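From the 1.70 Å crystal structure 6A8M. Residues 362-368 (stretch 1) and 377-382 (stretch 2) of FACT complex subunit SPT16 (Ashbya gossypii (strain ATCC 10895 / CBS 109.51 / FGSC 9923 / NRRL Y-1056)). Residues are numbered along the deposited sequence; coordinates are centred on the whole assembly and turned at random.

Stretch 1, residues 362-368: TKNVGSL
Stretch 2 (377-382) QFVLNN

Two segments of one chain run side by side in nearly antiparallel directions, 156° between their N-to-C axes and 4.6 Å apart at closest approach. Ser 367 faces Val 379 as a non-hydrogen-bonded pair, CA to CA 4.3 Å; Asn 364 CA and Asn 381 CA are also 4.3 Å apart.

Three backbone hydrogen bonds do the joining. Val 365 N donates to Leu 380 O (2.8 Å), Leu 380 N returns a nearly straight bond to Gly 366 O (2.8 Å, 176° at the hydrogen), and Leu 368 N donates to Phe 378 O (3.1 Å). Leu 380 thus spends both its polar backbone atoms on the partner, but on successive residues, Val 365 and Gly 366. That offset accompanies an irregularity within the strand: Val 365 sits at phi/psi -116/32 and Gly 366 at 121/-156, where a CB would jam against the preceding carbonyl oxygen, so glycine is required. Gly 366 N is satisfied within its own segment by Asn 364 OD1 (2.9 Å), with Asn 364 at chi1 68° (p). The acceptors also take CA-H contacts: Asn 364 CA to Leu 380 O is 3.1 Å, Ser 367 CA to Phe 378 O 3.3 Å.

Ser 367 (p) is buried yet not left wanting, because its OG donates to Leu 368 O at 2.7 Å. At the open end, one water bridges the segments, donating to Lys 363 O (2.7 Å) and accepting from Asn 382 N (2.9 Å).

The two segments bury 413 Å² between them, both sides summed, and Leu 380 (m, t) gives up the most, its CB 3.6 Å from Val 365 CG2 (Val 365 chi1 m). Leu 368 (t, p) and Phe 378 (chi1 t, chi2 -41°) point toward each other's segment; Leu 368 CD1 covers one ring face, and CD2 of the leucine lies 3.5 Å from Phe 378 CD2.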

# COMPACT_ATOMS: atom_id res chain seq x y z
N THR A 362 -12.76 -14.66 6.50
CA THR A 362 -11.64 -14.42 5.61
C THR A 362 -10.41 -15.19 6.09
O THR A 362 -10.22 -15.38 7.30
CB THR A 362 -11.36 -12.90 5.54
OG1 THR A 362 -11.23 -12.33 6.86
CG2 THR A 362 -12.52 -12.19 4.84
N LYS A 363 -9.61 -15.68 5.16
CA LYS A 363 -8.42 -16.44 5.53
C LYS A 363 -7.21 -15.55 5.87
O LYS A 363 -6.08 -16.05 6.01
CB LYS A 363 -8.07 -17.44 4.42
CG LYS A 363 -9.14 -18.52 4.24
CD LYS A 363 -9.29 -19.34 5.54
CE LYS A 363 -10.22 -20.57 5.37
NZ LYS A 363 -10.46 -21.23 6.69
N ASN A 364 -7.43 -14.25 5.99
CA ASN A 364 -6.40 -13.36 6.51
C ASN A 364 -7.11 -12.20 7.19
O ASN A 364 -8.30 -11.96 6.94
CB ASN A 364 -5.47 -12.86 5.40
CG ASN A 364 -6.19 -11.93 4.43
OD1 ASN A 364 -6.25 -10.72 4.64
ND2 ASN A 364 -6.76 -12.49 3.37
N VAL A 365 -6.39 -11.47 8.04
CA VAL A 365 -6.99 -10.28 8.64
C VAL A 365 -6.25 -9.02 8.20
O VAL A 365 -6.24 -8.02 8.92
CB VAL A 365 -7.09 -10.39 10.18
CG1 VAL A 365 -8.10 -11.50 10.55
CG2 VAL A 365 -5.73 -10.63 10.86
N GLY A 366 -5.72 -9.03 6.99
CA GLY A 366 -5.19 -7.81 6.43
C GLY A 366 -3.73 -7.93 6.09
O GLY A 366 -3.21 -9.03 5.86
N SER A 367 -3.03 -6.80 6.05
CA SER A 367 -1.62 -6.85 5.69
C SER A 367 -0.91 -5.61 6.20
O SER A 367 -1.54 -4.62 6.59
CB SER A 367 -1.43 -6.94 4.18
OG SER A 367 -1.65 -5.68 3.58
N LEU A 368 0.42 -5.68 6.20
CA LEU A 368 1.22 -4.46 6.21
C LEU A 368 0.81 -3.57 5.05
O LEU A 368 0.49 -4.05 3.96
CB LEU A 368 2.70 -4.83 6.13
CG LEU A 368 3.79 -3.91 6.68
CD1 LEU A 368 3.66 -3.67 8.18
CD2 LEU A 368 5.15 -4.57 6.36
N GLN A 377 4.09 -9.94 1.13
CA GLN A 377 5.10 -10.56 1.97
C GLN A 377 4.76 -10.49 3.45
O GLN A 377 5.49 -11.04 4.26
CB GLN A 377 6.46 -9.88 1.76
CG GLN A 377 6.92 -9.82 0.32
CD GLN A 377 7.19 -11.18 -0.24
OE1 GLN A 377 7.79 -12.03 0.43
NE2 GLN A 377 6.74 -11.42 -1.47
N PHE A 378 3.70 -9.78 3.81
CA PHE A 378 3.34 -9.60 5.22
C PHE A 378 1.82 -9.56 5.31
O PHE A 378 1.22 -8.59 5.75
CB PHE A 378 4.01 -8.34 5.78
CG PHE A 378 4.19 -8.31 7.28
CD1 PHE A 378 3.19 -8.77 8.14
CD2 PHE A 378 5.34 -7.79 7.84
CE1 PHE A 378 3.35 -8.72 9.54
CE2 PHE A 378 5.53 -7.75 9.22
CZ PHE A 378 4.54 -8.22 10.08
N VAL A 379 1.17 -10.64 4.83
CA VAL A 379 -0.26 -10.83 4.97
C VAL A 379 -0.53 -11.49 6.32
O VAL A 379 0.21 -12.39 6.74
CB VAL A 379 -0.82 -11.67 3.81
CG1 VAL A 379 -2.27 -12.00 4.03
CG2 VAL A 379 -0.70 -10.89 2.48
N LEU A 380 -1.60 -11.06 6.99
CA LEU A 380 -1.91 -11.57 8.33
C LEU A 380 -2.75 -12.84 8.18
O LEU A 380 -3.97 -12.84 8.34
CB LEU A 380 -2.61 -10.50 9.16
CG LEU A 380 -1.81 -9.20 9.31
CD1 LEU A 380 -2.61 -8.16 10.11
CD2 LEU A 380 -0.48 -9.48 9.99
N ASN A 381 -2.06 -13.94 7.85
CA ASN A 381 -2.71 -15.23 7.65
C ASN A 381 -1.95 -16.30 8.42
O ASN A 381 -0.91 -16.03 9.04
CB ASN A 381 -2.79 -15.56 6.15
CG ASN A 381 -1.42 -15.65 5.49
OD1 ASN A 381 -0.41 -15.94 6.14
ND2 ASN A 381 -1.39 -15.43 4.18
N ASN A 382 -2.46 -17.54 8.37
CA ASN A 382 -1.85 -18.64 9.12
C ASN A 382 -0.50 -19.06 8.54
O ASN A 382 0.32 -19.66 9.25
CB ASN A 382 -2.82 -19.84 9.17
CG ASN A 382 -2.15 -21.12 9.66
OD1 ASN A 382 -1.57 -21.88 8.87
ND2 ASN A 382 -2.23 -21.38 10.97
O HOH W 1 -4.87 -18.27 6.87